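PDB 5K9F: NIPSNAP domain protein from Burkholderia xenovorans, which is of unknown function but belongs to the NipSnap family and holds an oxamic acid molecule in a pocket between its sheet and helices. Local coordinates for residues A[24-29]-A[92-97]; A[12-17]-A[59-64]. All coordinates share one frame; numbering follows the deposited sequence.

Contact 1: residues A[24-29]-A[92-97]; sequences STFLSL and GSMIER. With OXM (oxamic acid), chain B.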
ATOM      1  N   SER A  24       7.473   6.996 -23.654  1.00 18.08           N
ATOM      2  CA  SER A  24       7.461   7.700 -24.934  0.56 17.85           C
ATOM      3  C   SER A  24       7.208   6.741 -26.093  1.00 19.12           C
ATOM      4  O   SER A  24       6.515   7.100 -27.057  1.00 22.46           O
ATOM      5  CB  SER A  24       8.764   8.473 -25.132  0.56 24.04           C
ATOM      6  OG  SER A  24       9.868   7.602 -25.235  0.56 22.43           O
ATOM      7  N   THR A  25       7.735   5.518 -26.017  1.00 18.02           N
ATOM      8  CA  THR A  25       7.465   4.528 -27.058  1.00 19.40           C
ATOM      9  C   THR A  25       5.986   4.166 -27.094  1.00 17.48           C
ATOM     10  O   THR A  25       5.380   4.085 -28.174  1.00 19.21           O
ATOM     11  CB  THR A  25       8.311   3.276 -26.818  1.00 22.10           C
ATOM     12  OG1 THR A  25       9.700   3.614 -26.890  1.00 23.56           O
ATOM     13  CG2 THR A  25       8.011   2.211 -27.860  1.00 22.17           C
ATOM     14  N   PHE A  26       5.388   3.954 -25.919  1.00 15.31           N
ATOM     15  CA  PHE A  26       3.970   3.616 -25.849  1.00 14.19           C
ATOM     16  C   PHE A  26       3.114   4.743 -26.414  1.00 16.92           C
ATOM     17  O   PHE A  26       2.202   4.501 -27.216  1.00 16.94           O
ATOM     18  CB  PHE A  26       3.572   3.310 -24.400  1.00 14.73           C
ATOM     19  CG  PHE A  26       2.123   2.935 -24.238  1.00 17.08           C
ATOM     20  CD1 PHE A  26       1.157   3.911 -24.029  1.00 14.77           C
ATOM     21  CD2 PHE A  26       1.728   1.606 -24.297  1.00 22.11           C
ATOM     22  CE1 PHE A  26      -0.169   3.577 -23.898  1.00 17.20           C
ATOM     23  CE2 PHE A  26       0.399   1.257 -24.155  1.00 21.19           C
ATOM     24  CZ  PHE A  26      -0.557   2.246 -23.958  1.00 21.75           C
ATOM     25  N   LEU A  27       3.387   5.981 -26.000  1.00 16.83           N
ATOM     26  CA  LEU A  27       2.550   7.097 -26.435  1.00 15.78           C
ATOM     27  C   LEU A  27       2.659   7.320 -27.938  1.00 17.02           C
ATOM     28  O   LEU A  27       1.667   7.655 -28.587  1.00 19.52           O
ATOM     29  CB  LEU A  27       2.922   8.375 -25.678  1.00 16.28           C
ATOM     30  CG  LEU A  27       2.520   8.362 -24.199  1.00 18.13           C
ATOM     31  CD1 LEU A  27       3.021   9.637 -23.524  1.00 17.51           C
ATOM     32  CD2 LEU A  27       1.006   8.204 -24.039  1.00 18.46           C
ATOM     33  N   SER A  28       3.856   7.153 -28.502  1.00 20.15           N
ATOM     34  CA  SER A  28       4.015   7.298 -29.946  0.58 21.13           C
ATOM     35  C   SER A  28       3.266   6.208 -30.699  1.00 19.24           C
ATOM     36  O   SER A  28       2.605   6.486 -31.710  1.00 20.10           O
ATOM     37  CB  SER A  28       5.497   7.274 -30.313  0.58 22.84           C
ATOM     38  OG  SER A  28       6.142   8.441 -29.847  0.58 26.82           O
ATOM     39  N   LEU A  29       3.372   4.964 -30.234  1.00 19.10           N
ATOM     40  CA  LEU A  29       2.689   3.855 -30.892  1.00 20.53           C
ATOM     41  C   LEU A  29       1.177   3.993 -30.768  1.00 19.08           C
ATOM     42  O   LEU A  29       0.444   3.759 -31.740  1.00 21.33           O
ATOM     43  CB  LEU A  29       3.164   2.534 -30.287  1.00 21.50           C
ATOM     44  CG  LEU A  29       2.687   1.227 -30.913  1.00 26.28           C
ATOM     45  CD1 LEU A  29       3.148   1.093 -32.353  1.00 27.54           C
ATOM     46  CD2 LEU A  29       3.208   0.071 -30.071  1.00 28.34           C
ATOM     47  N   GLY A  92       1.005  -4.308 -26.134  1.00 24.80           N
ATOM     48  CA  GLY A  92       0.637  -4.853 -24.840  1.00 25.46           C
ATOM     49  C   GLY A  92       1.812  -5.231 -23.965  1.00 26.38           C
ATOM     50  O   GLY A  92       1.720  -5.142 -22.738  1.00 28.44           O
ATOM     51  N   SER A  93       2.931  -5.643 -24.571  1.00 22.77           N
ATOM     52  CA  SER A  93       4.074  -6.086 -23.783  1.00 25.32           C
ATOM     53  C   SER A  93       4.663  -4.967 -22.929  1.00 26.63           C
ATOM     54  O   SER A  93       5.386  -5.256 -21.969  1.00 26.98           O
ATOM     55  CB  SER A  93       5.156  -6.689 -24.688  1.00 30.66           C
ATOM     56  OG  SER A  93       5.895  -5.707 -25.397  1.00 28.96           O
ATOM     57  N   MET A  94       4.365  -3.701 -23.235  1.00 17.48           N
ATOM     58  CA  MET A  94       4.862  -2.615 -22.400  1.00 15.80           C
ATOM     59  C   MET A  94       4.062  -2.449 -21.114  1.00 14.31           C
ATOM     60  O   MET A  94       4.519  -1.760 -20.202  1.00 14.96           O
ATOM     61  CB  MET A  94       4.859  -1.293 -23.188  1.00 16.53           C
ATOM     62  CG  MET A  94       5.927  -1.248 -24.264  1.00 18.50           C
ATOM     63  SD  MET A  94       5.882   0.276 -25.239  1.00 21.33           S
ATOM     64  CE  MET A  94       4.763  -0.199 -26.539  1.00 21.27           C
ATOM     65  N   ILE A  95       2.889  -3.071 -21.008  1.00 17.50           N
ATOM     66  CA  ILE A  95       1.999  -2.836 -19.873  1.00 16.16           C
ATOM     67  C   ILE A  95       2.261  -3.873 -18.784  1.00 18.20           C
ATOM     68  O   ILE A  95       2.134  -5.083 -19.016  1.00 22.20           O
ATOM     69  CB  ILE A  95       0.532  -2.862 -20.312  1.00 15.52           C
ATOM     70  CG1 ILE A  95       0.253  -1.711 -21.277  1.00 19.20           C
ATOM     71  CG2 ILE A  95      -0.375  -2.743 -19.103  1.00 17.03           C
ATOM     72  CD1 ILE A  95      -1.160  -1.736 -21.807  1.00 22.48           C
ATOM     73  N   GLU A  96       2.629  -3.400 -17.590  1.00 14.43           N
ATOM     74  CA  GLU A  96       2.903  -4.307 -16.475  1.00 15.26           C
ATOM     75  C   GLU A  96       1.697  -4.517 -15.573  1.00 13.60           C
ATOM     76  O   GLU A  96       1.509  -5.624 -15.036  1.00 17.46           O
ATOM     77  CB  GLU A  96       4.077  -3.791 -15.638  1.00 16.78           C
ATOM     78  CG  GLU A  96       5.400  -3.832 -16.382  1.00 24.88           C
ATOM     79  CD  GLU A  96       6.570  -3.517 -15.472  1.00 26.71           C
ATOM     80  OE1 GLU A  96       6.335  -3.025 -14.348  1.00 39.34           O
ATOM     81  OE2 GLU A  96       7.716  -3.766 -15.879  1.00 32.01           O
ATOM     82  N   ARG A  97       0.863  -3.498 -15.417  1.00 13.12           N
ATOM     83  CA  ARG A  97      -0.236  -3.533 -14.459  1.00 12.36           C
ATOM     84  C   ARG A  97      -1.282  -2.512 -14.893  1.00 12.08           C
ATOM     85  O   ARG A  97      -0.945  -1.488 -15.490  1.00 12.86           O
ATOM     86  CB  ARG A  97       0.303  -3.218 -13.052  1.00 18.47           C
ATOM     87  CG  ARG A  97      -0.738  -3.135 -11.983  1.00 30.04           C
ATOM     88  CD  ARG A  97      -0.123  -3.437 -10.631  1.00 41.82           C
ATOM     89  NE  ARG A  97       0.670  -2.338 -10.094  1.00 38.34           N
ATOM     90  CZ  ARG A  97       0.153  -1.335  -9.394  1.00 34.32           C
ATOM     91  NH1 ARG A  97      -1.154  -1.290  -9.181  1.00 26.51           N
ATOM     92  NH2 ARG A  97       0.934  -0.382  -8.913  1.00 31.28           N
TER
HETATM   93  C1  OXM B 201      -4.764   0.337 -24.260  1.00 26.20           C
HETATM   94  N1  OXM B 201      -5.875   0.497 -23.548  1.00 17.97           N
HETATM   95  O1  OXM B 201      -4.200   1.272 -24.869  1.00 30.18           O
HETATM   96  C2  OXM B 201      -4.121  -0.988 -24.340  1.00 24.18           C
HETATM   97  O2  OXM B 201      -3.027  -1.066 -24.947  1.00 36.66           O
HETATM   98  O3  OXM B 201      -4.654  -1.990 -23.809  1.00 36.44           O
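Met94 reaches across to helix 23-33 and lays its thioether in the shallow hollow bordered by Thr25, Phe26 and Leu29. The sulphur sits against the helix backbone itself: Met94 SD is 3.8 Å from Phe26 N, and Thr25 CG2 flanks it at 3.9 Å, the Thr25 and Met94 side chains crossing at about a right angle. A bend at the last torsion (chi3 -90°) turns CE out of the line of the chain and toward Leu29, where Met94 CE lies 3.9 Å from Leu29 CD2 and 4.0 Å from Phe26 CA. Thr25, Phe26 and Leu29 all point their CB atoms at the 92-97 segment, one helical turn supplying the walls and floor of the hollow. Of the 219 Å² buried in total, Met94 gives the largest share, 93 Å². The fold is that of the dimeric alpha-beta barrel clan, in which helices pack over one face of an antiparallel four-stranded sheet; here the turn leading out of helix 82-91, closed by a bond from Ile95 N to Gly92 O, meets the first helix just before strand 95-105 begins. Phe26 forms the second bump. Its CG is anti to the backbone N (chi1 -179°), and at the far side of the ring Phe26 CE2 touches Ile95 CD1 at 4.1 Å. Leu18 and Tyr48, from two strands of the sheet, also pack on the Phe26 side chain. Phe26 and Ile95 then border the oxamic acid from different directions: O1 of the ligand lies near the plane of the ring at its edge, 3.9 Å from Phe26 CZ, while Ile95 CD1 comes within 3.7 Å of ligand O2.

Contact 2: residues A[12-17]-A[59-64]; sequences EQRTYW and VIQLWG. With OXM (oxamic acid), chain B.
Arg14 and Gln61 face each other as a hydrogen-bonded antiparallel pair in the middle of two central strands of the ferredoxin-like sheet expected of a dimeric alpha-beta barrel protein. Six backbone bonds join Glu12, Arg14 and Tyr16 to Trp63, Gln61 and Val59, and axes 4.7 Å apart at 161° confirm the close, slightly twisted pairing. Packing is tight on the face bearing Gln13, Thr15, Ile60 and Leu62: Gln13 OE1 presses on Ile60 CG2 at 3.2 Å, and that amide also pairs with Gln13 of a neighbouring subunit. The other face starts just as close, Arg14 CB lying 3.7 Å from Gln61 CG, which occupies the crowded position between backbone N and carbonyl carbon (chi1 50°). Farther from the backbone it becomes a polar, watered pocket wall. Arg14 grips Tyr16 OH side-on through NE and NH2, both 3.1 Å away and with the oxygen in the guanidinium plane, while NH1 bridges to Glu12 OE2, itself shared with Thr100. The grip fixes the hydroxyl, whose oxygen is 2.6 Å from N1 of the oxamic acid; one water also joins these two atoms. Gln61 OE1 accepts Trp63 NE1 on a lone pair, and Gln61 NE2 donates to a second water, whose oxygen lies over the centre of one face of the Tyr16 ring.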
ATOM      1  N   GLU A  12     -14.400   7.606 -16.110  1.00 12.33           N
ATOM      2  CA  GLU A  12     -13.489   6.518 -15.785  1.00 11.58           C
ATOM      3  C   GLU A  12     -12.055   7.026 -15.808  1.00 17.24           C
ATOM      4  O   GLU A  12     -11.641   7.668 -16.782  1.00 13.51           O
ATOM      5  CB  GLU A  12     -13.645   5.359 -16.769  1.00 13.06           C
ATOM      6  CG  GLU A  12     -12.647   4.244 -16.467  1.00 13.17           C
ATOM      7  CD  GLU A  12     -12.741   3.074 -17.442  1.00 16.58           C
ATOM      8  OE1 GLU A  12     -13.437   3.211 -18.468  1.00 17.12           O
ATOM      9  OE2 GLU A  12     -12.103   2.022 -17.181  1.00 16.99           O
ATOM     10  N   GLN A  13     -11.295   6.753 -14.739  1.00 10.58           N
ATOM     11  CA  GLN A  13      -9.870   7.088 -14.708  1.00 10.91           C
ATOM     12  C   GLN A  13      -9.090   5.782 -14.700  1.00 13.35           C
ATOM     13  O   GLN A  13      -9.152   5.024 -13.725  1.00 13.16           O
ATOM     14  CB  GLN A  13      -9.486   7.954 -13.503  1.00 11.58           C
ATOM     15  CG  GLN A  13      -7.986   8.296 -13.559  1.00 13.96           C
ATOM     16  CD  GLN A  13      -7.550   9.371 -12.579  1.00 23.36           C
ATOM     17  OE1 GLN A  13      -6.542  10.035 -12.796  1.00 35.85           O
ATOM     18  NE2 GLN A  13      -8.280   9.520 -11.489  1.00 26.50           N
ATOM     19  N   ARG A  14      -8.350   5.524 -15.777  1.00 10.35           N
ATOM     20  CA  ARG A  14      -7.575   4.297 -15.923  1.00 10.59           C
ATOM     21  C   ARG A  14      -6.100   4.613 -15.765  1.00 11.98           C
ATOM     22  O   ARG A  14      -5.621   5.641 -16.251  1.00 14.22           O
ATOM     23  CB  ARG A  14      -7.779   3.653 -17.293  1.00 15.50           C
ATOM     24  CG  ARG A  14      -9.152   3.179 -17.554  1.00 18.52           C
ATOM     25  CD  ARG A  14      -9.277   2.710 -18.988  1.00 21.19           C
ATOM     26  NE  ARG A  14      -8.627   1.434 -19.280  1.00 18.69           N
ATOM     27  CZ  ARG A  14      -9.139   0.237 -18.975  1.00 19.09           C
ATOM     28  NH1 ARG A  14     -10.298   0.130 -18.326  1.00 17.11           N
ATOM     29  NH2 ARG A  14      -8.497  -0.857 -19.324  1.00 18.91           N
ATOM     30  N   THR A  15      -5.374   3.721 -15.107  1.00 10.26           N
ATOM     31  CA  THR A  15      -3.934   3.878 -14.955  1.00 11.70           C
ATOM     32  C   THR A  15      -3.256   2.622 -15.469  1.00 13.22           C
ATOM     33  O   THR A  15      -3.619   1.515 -15.066  1.00 12.99           O
ATOM     34  CB  THR A  15      -3.526   4.107 -13.487  1.00 10.87           C
ATOM     35  OG1 THR A  15      -4.126   5.300 -12.967  1.00 13.53           O
ATOM     36  CG2 THR A  15      -2.002   4.236 -13.348  1.00 12.96           C
ATOM     37  N   TYR A  16      -2.248   2.794 -16.321  1.00 11.32           N
ATOM     38  CA  TYR A  16      -1.370   1.702 -16.715  1.00 12.44           C
ATOM     39  C   TYR A  16       0.022   1.986 -16.177  1.00 13.87           C
ATOM     40  O   TYR A  16       0.535   3.101 -16.327  1.00 14.94           O
ATOM     41  CB  TYR A  16      -1.297   1.544 -18.235  1.00 10.56           C
ATOM     42  CG  TYR A  16      -2.602   1.271 -18.933  1.00 13.38           C
ATOM     43  CD1 TYR A  16      -2.698   1.420 -20.303  1.00 15.39           C
ATOM     44  CD2 TYR A  16      -3.721   0.839 -18.233  1.00 12.64           C
ATOM     45  CE1 TYR A  16      -3.879   1.176 -20.969  1.00 16.11           C
ATOM     46  CE2 TYR A  16      -4.921   0.584 -18.901  1.00 14.42           C
ATOM     47  CZ  TYR A  16      -4.980   0.755 -20.263  1.00 18.32           C
ATOM     48  OH  TYR A  16      -6.157   0.506 -20.929  1.00 21.21           O
ATOM     49  N   TRP A  17       0.624   0.987 -15.539  1.00 10.10           N
ATOM     50  CA  TRP A  17       2.028   1.029 -15.170  1.00 10.48           C
ATOM     51  C   TRP A  17       2.809   0.322 -16.263  1.00 14.72           C
ATOM     52  O   TRP A  17       2.556  -0.853 -16.542  1.00 14.93           O
ATOM     53  CB  TRP A  17       2.278   0.351 -13.818  1.00 12.88           C
ATOM     54  CG  TRP A  17       1.770   1.116 -12.620  1.00 13.61           C
ATOM     55  CD1 TRP A  17       2.520   1.852 -11.736  1.00 14.55           C
ATOM     56  CD2 TRP A  17       0.413   1.209 -12.167  1.00 12.42           C
ATOM     57  NE1 TRP A  17       1.714   2.395 -10.773  1.00 15.71           N
ATOM     58  CE2 TRP A  17       0.418   2.019 -11.007  1.00 15.73           C
ATOM     59  CE3 TRP A  17      -0.803   0.689 -12.624  1.00 11.77           C
ATOM     60  CZ2 TRP A  17      -0.743   2.312 -10.301  1.00 14.26           C
ATOM     61  CZ3 TRP A  17      -1.957   0.981 -11.920  1.00 12.78           C
ATOM     62  CH2 TRP A  17      -1.914   1.778 -10.764  1.00 15.76           C
ATOM     63  N   VAL A  59       0.825   5.837 -17.360  0.54 11.76           N
ATOM     64  CA  VAL A  59      -0.038   6.609 -18.245  0.54 12.63           C
ATOM     65  C   VAL A  59      -1.448   6.560 -17.679  0.54 15.36           C
ATOM     66  O   VAL A  59      -1.936   5.494 -17.283  0.54 14.56           O
ATOM     67  CB  VAL A  59       0.016   6.125 -19.706  0.54 10.35           C
ATOM     68  CG1 VAL A  59       1.371   6.481 -20.329  0.54 13.32           C
ATOM     69  CG2 VAL A  59      -0.252   4.633 -19.817  0.54 10.59           C
ATOM     70  N   ILE A  60      -2.087   7.722 -17.623  1.00 13.31           N
ATOM     71  CA  ILE A  60      -3.345   7.930 -16.927  1.00 12.60           C
ATOM     72  C   ILE A  60      -4.328   8.516 -17.921  1.00 11.92           C
ATOM     73  O   ILE A  60      -4.023   9.523 -18.574  1.00 13.63           O
ATOM     74  CB  ILE A  60      -3.151   8.865 -15.722  1.00 11.87           C
ATOM     75  CG1 ILE A  60      -2.219   8.199 -14.702  1.00 13.24           C
ATOM     76  CG2 ILE A  60      -4.476   9.202 -15.081  1.00 14.66           C
ATOM     77  CD1 ILE A  60      -1.779   9.170 -13.625  1.00 21.59           C
ATOM     78  N   GLN A  61      -5.498   7.882 -18.058  1.00 11.68           N
ATOM     79  CA  GLN A  61      -6.476   8.377 -19.014  1.00 13.68           C
ATOM     80  C   GLN A  61      -7.831   8.555 -18.351  1.00 14.34           C
ATOM     81  O   GLN A  61      -8.227   7.770 -17.493  1.00 14.62           O
ATOM     82  CB  GLN A  61      -6.603   7.449 -20.234  1.00 17.63           C
ATOM     83  CG  GLN A  61      -6.801   5.999 -19.929  1.00 23.19           C
ATOM     84  CD  GLN A  61      -6.497   5.129 -21.126  1.00 18.21           C
ATOM     85  OE1 GLN A  61      -7.368   4.870 -21.947  1.00 24.09           O
ATOM     86  NE2 GLN A  61      -5.248   4.683 -21.236  1.00 22.18           N
ATOM     87  N   LEU A  62      -8.534   9.610 -18.746  1.00 11.26           N
ATOM     88  CA  LEU A  62      -9.884   9.861 -18.270  0.64 11.83           C
ATOM     89  C   LEU A  62     -10.831   9.858 -19.457  1.00 13.99           C
ATOM     90  O   LEU A  62     -10.580  10.527 -20.460  1.00 13.73           O
ATOM     91  CB  LEU A  62      -9.984  11.190 -17.516  0.64 14.06           C
ATOM     92  CG  LEU A  62      -9.361  11.148 -16.116  0.64 13.19           C
ATOM     93  CD1 LEU A  62      -7.867  11.420 -16.168  0.64 17.47           C
ATOM     94  CD2 LEU A  62     -10.065  12.133 -15.198  0.64 15.87           C
ATOM     95  N   TRP A  63     -11.913   9.094 -19.329  1.00 11.94           N
ATOM     96  CA  TRP A  63     -12.944   8.969 -20.358  1.00 11.36           C
ATOM     97  C   TRP A  63     -14.302   9.293 -19.758  1.00 13.29           C
ATOM     98  O   TRP A  63     -14.591   8.906 -18.623  1.00 15.75           O
ATOM     99  CB  TRP A  63     -12.988   7.541 -20.928  1.00 14.72           C
ATOM    100  CG  TRP A  63     -11.743   7.129 -21.639  1.00 14.50           C
ATOM    101  CD1 TRP A  63     -10.665   6.490 -21.100  1.00 16.88           C
ATOM    102  CD2 TRP A  63     -11.441   7.335 -23.023  1.00 15.28           C
ATOM    103  NE1 TRP A  63      -9.708   6.276 -22.075  1.00 18.54           N
ATOM    104  CE2 TRP A  63     -10.160   6.797 -23.256  1.00 15.75           C
ATOM    105  CE3 TRP A  63     -12.127   7.937 -24.087  1.00 17.89           C
ATOM    106  CZ2 TRP A  63      -9.558   6.828 -24.516  1.00 20.30           C
ATOM    107  CZ3 TRP A  63     -11.532   7.961 -25.332  1.00 20.99           C
ATOM    108  CH2 TRP A  63     -10.254   7.418 -25.531  1.00 23.76           C
ATOM    109  N   GLY A  64     -15.137   9.998 -20.520  1.00 14.15           N
ATOM    110  CA  GLY A  64     -16.482  10.345 -20.091  1.00 14.71           C
ATOM    111  C   GLY A  64     -17.526   9.530 -20.843  1.00 16.92           C
ATOM    112  O   GLY A  64     -17.474   9.422 -22.069  1.00 20.29           O
TER
HETATM  113  C1  OXM B 201      -4.764   0.337 -24.260  1.00 26.20           C
HETATM  114  N1  OXM B 201      -5.875   0.497 -23.548  1.00 17.97           N
HETATM  115  O1  OXM B 201      -4.200   1.272 -24.869  1.00 30.18           O
HETATM  116  C2  OXM B 201      -4.121  -0.988 -24.340  1.00 24.18           C
HETATM  117  O2  OXM B 201      -3.027  -1.066 -24.947  1.00 36.66           O
HETATM  118  O3  OXM B 201      -4.654  -1.990 -23.809  1.00 36.44           O
HETATM  119  O   HOH W   1      -4.051   4.293 -18.721  1.00 22.72           O
HETATM  120  O   HOH W   2      -7.570   2.425 -22.363  1.00 28.48           O

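In the fold
Contacts 1 and 2 have centres about 14 Å apart but meet along the pairing of strands 10-18 and 95-105. Two probable backbone hydrogen bonds, Glu96 N to Trp17 O at 2.8 Å and Arg97 O to Trp17 N at 2.9 Å, join them at a classic beta bulge, where Glu96 and Arg97 both lie opposite Trp17. Nearer the ligand the side chains also touch, Ile95 CD1 packing 3.8 Å from Tyr16 CD1. Contact 1 thus lends Phe26 and Ile95 to the oxamic acid pocket as apolar walls, contact 2 lends Tyr16 as a polar one, and Gln38, Trp84 and Phe87 complete the site.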